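Laminin subunit ALPHA-1 (Mus musculus, PDB 2JD4) is a basement membrane protein of laminin-111 whose LG4-5 domain pair carries bound metal ions and probably takes part in anchoring laminin to cell surfaces. Local coordinates at residues L81-D86 with T92-P97; T73-E78 with G159-S164. The protein carries 4 engineered substitutions. All coordinates share one frame; numbering follows the deposited sequence.

Contact 1. Residues L81-D86 with T92-P97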
loop_
_atom_site.group_PDB
_atom_site.type_symbol
_atom_site.label_atom_id
_atom_site.label_comp_id
_atom_site.label_asym_id
_atom_site.label_seq_id
_atom_site.Cartn_x
_atom_site.Cartn_y
_atom_site.Cartn_z
ATOM N N LEU A 81 4.882 -5.313 16.079
ATOM C CA LEU A 81 6.260 -4.828 16.093
ATOM C C LEU A 81 7.353 -5.793 16.545
ATOM O O LEU A 81 7.179 -6.550 17.504
ATOM C CB LEU A 81 6.335 -3.560 16.949
ATOM C CG LEU A 81 5.488 -2.378 16.468
ATOM C CD1 LEU A 81 5.505 -1.252 17.506
ATOM C CD2 LEU A 81 6.031 -1.893 15.134
ATOM N N HIS A 82 8.487 -5.732 15.847
ATOM C CA HIS A 82 9.669 -6.550 16.135
ATOM C C HIS A 82 10.914 -5.655 16.101
ATOM O O HIS A 82 11.156 -4.961 15.114
ATOM C CB HIS A 82 9.813 -7.664 15.088
ATOM C CG HIS A 82 8.640 -8.589 15.030
ATOM N ND1 HIS A 82 8.496 -9.664 15.880
ATOM C CD2 HIS A 82 7.536 -8.581 14.244
ATOM C CE1 HIS A 82 7.354 -10.278 15.623
ATOM N NE2 HIS A 82 6.752 -9.640 14.634
ATOM N N PHE A 83 11.691 -5.683 17.183
ATOM C CA PHE A 83 12.915 -4.892 17.324
ATOM C C PHE A 83 14.101 -5.841 17.456
ATOM O O PHE A 83 14.115 -6.691 18.347
ATOM C CB PHE A 83 12.803 -4.000 18.581
ATOM C CG PHE A 83 14.099 -3.348 19.014
ATOM C CD1 PHE A 83 14.921 -2.692 18.100
ATOM C CD2 PHE A 83 14.467 -3.343 20.363
ATOM C CE1 PHE A 83 16.096 -2.032 18.524
ATOM C CE2 PHE A 83 15.629 -2.692 20.791
ATOM C CZ PHE A 83 16.446 -2.035 19.872
ATOM N N MET A 84 15.087 -5.711 16.574
ATOM C CA MET A 84 16.262 -6.576 16.654
ATOM C C MET A 84 17.554 -5.872 16.244
ATOM O O MET A 84 17.551 -4.929 15.444
ATOM C CB MET A 84 16.064 -7.833 15.793
ATOM C CG MET A 84 16.203 -7.626 14.295
ATOM S SD MET A 84 16.089 -9.202 13.384
ATOM C CE MET A 84 14.317 -9.474 13.402
ATOM N N PHE A 85 18.662 -6.342 16.801
ATOM C CA PHE A 85 19.975 -5.774 16.507
ATOM C C PHE A 85 21.050 -6.836 16.706
ATOM O O PHE A 85 20.815 -7.850 17.361
ATOM C CB PHE A 85 20.248 -4.573 17.426
ATOM C CG PHE A 85 20.163 -4.896 18.895
ATOM C CD1 PHE A 85 21.259 -5.418 19.576
ATOM C CD2 PHE A 85 18.976 -4.702 19.591
ATOM C CE1 PHE A 85 21.171 -5.743 20.939
ATOM C CE2 PHE A 85 18.877 -5.022 20.949
ATOM C CZ PHE A 85 19.979 -5.545 21.621
ATOM N N ASP A 86 22.222 -6.596 16.129
ATOM C CA ASP A 86 23.356 -7.514 16.246
ATOM C C ASP A 86 24.575 -6.639 16.504
ATOM O O ASP A 86 24.888 -5.757 15.702
ATOM C CB ASP A 86 23.559 -8.291 14.940
ATOM C CG ASP A 86 24.473 -9.503 15.104
ATOM O OD1 ASP A 86 25.456 -9.423 15.871
ATOM O OD2 ASP A 86 24.214 -10.535 14.446
ATOM N N THR A 92 19.958 -10.169 18.903
ATOM C CA THR A 92 19.037 -10.091 20.031
ATOM C C THR A 92 17.710 -9.627 19.427
ATOM O O THR A 92 17.696 -8.721 18.598
ATOM C CB THR A 92 19.506 -9.056 21.087
ATOM O OG1 THR A 92 20.782 -9.437 21.612
ATOM C CG2 THR A 92 18.509 -8.973 22.228
ATOM N N LYS A 93 16.602 -10.246 19.821
ATOM C CA LYS A 93 15.300 -9.865 19.280
ATOM C C LYS A 93 14.246 -9.658 20.355
ATOM O O LYS A 93 14.206 -10.383 21.345
ATOM C CB LYS A 93 14.817 -10.925 18.285
ATOM C CG LYS A 93 13.476 -10.614 17.640
ATOM C CD LYS A 93 13.210 -11.541 16.460
ATOM C CE LYS A 93 11.938 -11.146 15.720
ATOM N NZ LYS A 93 11.761 -11.931 14.468
ATOM N N VAL A 94 13.395 -8.655 20.158
ATOM C CA VAL A 94 12.317 -8.352 21.098
ATOM C C VAL A 94 11.028 -8.148 20.306
ATOM O O VAL A 94 11.047 -7.561 19.224
ATOM C CB VAL A 94 12.578 -7.049 21.887
ATOM C CG1 VAL A 94 11.660 -6.986 23.095
ATOM C CG2 VAL A 94 14.040 -6.953 22.293
ATOM N N SER A 95 9.915 -8.632 20.844
ATOM C CA SER A 95 8.619 -8.484 20.190
ATOM C C SER A 95 7.634 -7.865 21.169
ATOM O O SER A 95 7.841 -7.908 22.380
ATOM C CB SER A 95 8.088 -9.843 19.721
ATOM O OG SER A 95 8.920 -10.404 18.717
ATOM N N HIS A 96 6.570 -7.276 20.638
ATOM C CA HIS A 96 5.548 -6.663 21.473
ATOM C C HIS A 96 4.189 -7.124 20.946
ATOM O O HIS A 96 3.975 -7.190 19.733
ATOM C CB HIS A 96 5.657 -5.141 21.409
ATOM C CG HIS A 96 4.851 -4.433 22.452
ATOM N ND1 HIS A 96 5.426 -3.795 23.533
ATOM C CD2 HIS A 96 3.515 -4.268 22.585
ATOM C CE1 HIS A 96 4.476 -3.269 24.285
ATOM N NE2 HIS A 96 3.307 -3.542 23.732
ATOM N N PRO A 97 3.256 -7.452 21.854
ATOM C CA PRO A 97 1.906 -7.920 21.521
ATOM C C PRO A 97 0.933 -6.911 20.907
ATOM O O PRO A 97 0.029 -7.294 20.170
ATOM C CB PRO A 97 1.396 -8.449 22.857
ATOM C CG PRO A 97 2.026 -7.506 23.829
ATOM C CD PRO A 97 3.450 -7.442 23.316
HETATM O O HOH W 1 3.435 -4.792 18.449
#
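Phe83 and Val94 form a hydrogen-bonded antiparallel pair. Phe83 N to Val94 O and Val94 N to Phe83 O both measure 2.8 Å. Phe85 and Thr92 pair in the same way, and Thr92 N lies 2.9 Å from Phe85 O. The strand axes run at 167° to each other. His82 with Ser95 and Met84 with Lys93 are the non-hydrogen-bonded pairs. Past Ser95, His96 N donates to Leu81 O over a longer 3.3 Å. A water then bridges the open end, accepting from Leu81 N and donating to His96 O.

The two strands make a beta hairpin at one border of a seven-stranded antiparallel sheet. This is one of the two sheets of the laminin G domain, a beta sandwich of the concanavalin type. Phe83, Phe85, Thr92 and Val94 point into the sandwich, where Met119 touches Phe83 and Val94 from the facing sheet.

On this inner face Thr92 lies over the Phe85 ring in a CH-pi contact, its CB 4.0 Å from the ring centroid. Phe85 has CG between its backbone N and carbonyl carbon (chi1 57°), which turns a face of the ring to Thr92 CB. The hydroxyl of Thr92 bonds to Val132 N. Phe83 CD2 meets one methyl of Val94, CG2, at 4.1 Å.

The outer face is more polar. His82 ND1 meets Ser95 OG near the plane of the ring, in a bent 3.0 Å hydrogen bond. This bond helps to fix the rotation of the imidazole. Lys93 is extended, and its CE comes to 3.8 Å from His82 ND1. The Met84 chain bends at chi3 (78°), laying its CE 3.7 Å from Lys93 NZ.

Contact 2. Residues T73-E78 with G159-S164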
loop_
_atom_site.group_PDB
_atom_site.type_symbol
_atom_site.label_atom_id
_atom_site.label_comp_id
_atom_site.label_asym_id
_atom_site.label_seq_id
_atom_site.Cartn_x
_atom_site.Cartn_y
_atom_site.Cartn_z
ATOM N N THR A 73 17.211 -2.613 13.776
ATOM C CA THR A 73 16.035 -2.321 12.965
ATOM C C THR A 73 14.719 -2.544 13.708
ATOM O O THR A 73 14.658 -3.293 14.692
ATOM C CB THR A 73 16.038 -3.186 11.674
ATOM O OG1 THR A 73 14.902 -2.865 10.864
ATOM C CG2 THR A 73 15.998 -4.670 12.024
ATOM N N LEU A 74 13.678 -1.851 13.251
ATOM C CA LEU A 74 12.332 -1.970 13.801
ATOM C C LEU A 74 11.448 -2.226 12.585
ATOM O O LEU A 74 11.397 -1.408 11.658
ATOM C CB LEU A 74 11.891 -0.677 14.500
ATOM C CG LEU A 74 10.431 -0.661 14.986
ATOM C CD1 LEU A 74 10.255 -1.665 16.119
ATOM C CD2 LEU A 74 10.031 0.729 15.458
ATOM N N GLN A 75 10.769 -3.369 12.583
ATOM C CA GLN A 75 9.903 -3.759 11.471
ATOM C C GLN A 75 8.524 -4.170 11.961
ATOM O O GLN A 75 8.365 -4.616 13.098
ATOM C CB GLN A 75 10.529 -4.937 10.710
ATOM C CG GLN A 75 11.881 -4.648 10.088
ATOM C CD GLN A 75 12.684 -5.917 9.816
ATOM O OE1 GLN A 75 12.967 -6.683 10.732
ATOM N NE2 GLN A 75 13.053 -6.138 8.558
ATOM N N LEU A 76 7.525 -4.007 11.099
ATOM C CA LEU A 76 6.165 -4.401 11.428
ATOM C C LEU A 76 5.909 -5.681 10.642
ATOM O O LEU A 76 6.300 -5.783 9.480
ATOM C CB LEU A 76 5.161 -3.339 10.986
ATOM C CG LEU A 76 3.716 -3.609 11.421
ATOM C CD1 LEU A 76 3.587 -3.348 12.928
ATOM C CD2 LEU A 76 2.760 -2.706 10.642
ATOM N N GLN A 77 5.266 -6.654 11.279
ATOM C CA GLN A 77 4.960 -7.925 10.626
ATOM C C GLN A 77 3.663 -8.484 11.189
ATOM O O GLN A 77 3.502 -8.615 12.407
ATOM C CB GLN A 77 6.094 -8.927 10.841
ATOM C CG GLN A 77 5.826 -10.289 10.216
ATOM C CD GLN A 77 6.952 -11.277 10.455
ATOM O OE1 GLN A 77 7.990 -11.225 9.798
ATOM N NE2 GLN A 77 6.754 -12.178 11.410
ATOM N N GLU A 78 2.736 -8.810 10.294
ATOM C CA GLU A 78 1.435 -9.327 10.697
ATOM C C GLU A 78 0.786 -8.364 11.681
ATOM O O GLU A 78 0.130 -8.775 12.637
ATOM C CB GLU A 78 1.574 -10.722 11.322
ATOM C CG GLU A 78 2.132 -11.773 10.356
ATOM C CD GLU A 78 2.235 -13.161 10.980
ATOM O OE1 GLU A 78 2.887 -13.301 12.037
ATOM O OE2 GLU A 78 1.669 -14.115 10.407
ATOM N N GLY A 159 15.772 -10.297 7.282
ATOM C CA GLY A 159 14.601 -10.930 6.697
ATOM C C GLY A 159 14.101 -10.347 5.390
ATOM O O GLY A 159 14.819 -9.617 4.700
ATOM N N THR A 160 12.857 -10.671 5.050
ATOM C CA THR A 160 12.254 -10.201 3.808
ATOM C C THR A 160 11.480 -8.893 3.956
ATOM O O THR A 160 11.090 -8.303 2.948
ATOM C CB THR A 160 11.278 -11.239 3.225
ATOM O OG1 THR A 160 10.231 -11.483 4.173
ATOM C CG2 THR A 160 12.000 -12.547 2.918
ATOM N N ILE A 161 11.248 -8.449 5.189
ATOM C CA ILE A 161 10.499 -7.208 5.407
ATOM C C ILE A 161 11.414 -5.995 5.255
ATOM O O ILE A 161 11.757 -5.322 6.229
ATOM C CB ILE A 161 9.831 -7.173 6.805
ATOM C CG1 ILE A 161 8.964 -8.420 7.012
ATOM C CG2 ILE A 161 8.929 -5.930 6.930
ATOM C CD1 ILE A 161 7.865 -8.593 5.989
ATOM N N THR A 162 11.806 -5.724 4.016
ATOM C CA THR A 162 12.685 -4.604 3.729
ATOM C C THR A 162 12.009 -3.530 2.878
ATOM O O THR A 162 12.656 -2.557 2.486
ATOM C CB THR A 162 13.970 -5.078 3.024
ATOM O OG1 THR A 162 13.624 -5.839 1.861
ATOM C CG2 THR A 162 14.805 -5.953 3.968
ATOM N N HIS A 163 10.717 -3.708 2.586
ATOM C CA HIS A 163 9.973 -2.713 1.807
ATOM C C HIS A 163 9.510 -1.589 2.733
ATOM O O HIS A 163 9.483 -1.752 3.950
ATOM C CB HIS A 163 8.755 -3.336 1.099
ATOM C CG HIS A 163 7.848 -4.109 2.006
ATOM N ND1 HIS A 163 8.133 -5.390 2.426
ATOM C CD2 HIS A 163 6.669 -3.778 2.583
ATOM C CE1 HIS A 163 7.170 -5.816 3.223
ATOM N NE2 HIS A 163 6.268 -4.857 3.335
ATOM N N SER A 164 9.147 -0.453 2.148
ATOM C CA SER A 164 8.692 0.710 2.910
ATOM C C SER A 164 7.348 0.509 3.616
ATOM O O SER A 164 6.399 -0.014 3.034
ATOM C CB SER A 164 8.601 1.919 1.977
ATOM O OG SER A 164 8.096 3.044 2.661
#
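Gln75 reaches Ile161 through its side-chain amide. NE2 donates to Ile161 O at 2.8 Å, with an N-H...O angle of 142°. The donor stands above the carbonyl plane, about 40° out of it, so the bond does not follow a lone pair. Gln75 CG lies beside the backbone N and opposite the carbonyl carbon (chi1 -61°), and the extended chain beyond it carries the amide to the loop. The same NE2 also donates to Ile158 O, so one amide nitrogen holds two loop carbonyls.

Ile161 packs against the strand with its branches. CG2 sits 3.7 Å from Leu76 O, and CG1 is 4.1 Å from Gln77 OE1. The Gln77 and Ile161 side chains cross at about a right angle. The chain folds sharply at Ile161 in an inverse gamma turn.

The turn belongs to the long connection between strands 143-146 and 167-174 of the laminin G sandwich, and it lies over the outer face of the sheet holding strand 71-77. An alanine in place of Gln75 would probably leave the carbonyls of Ile161 and Ile158 without this shared donor and let the loop shift from the strand.

Farther out, Ser57 touches the Ile161 side chain and bonds through OG to His163 NE2.

Overall arrangement
Contacts 1 and 2 meet in one sheet, where strands 71-77 and 80-86 are neighbours. Their centres are 11 Å apart. Two probable backbone hydrogen bonds join them: Met84 O to Thr73 N at 2.9 Å and His82 N to Gln75 O at 3.0 Å. Contact 1 closes the sheet's border hairpin. Contact 2 joins strand 71-77 to residues 159-164, 81 residues further on, and the hairpin lies within the chain between them. Met84 touches both Lys93 in contact 1 and Gln75 in contact 2. The Phe85 side chain lies about 9 Å from a bound magnesium ion, the one whose site includes Asp70, Leu87, Thr137 and Asp139.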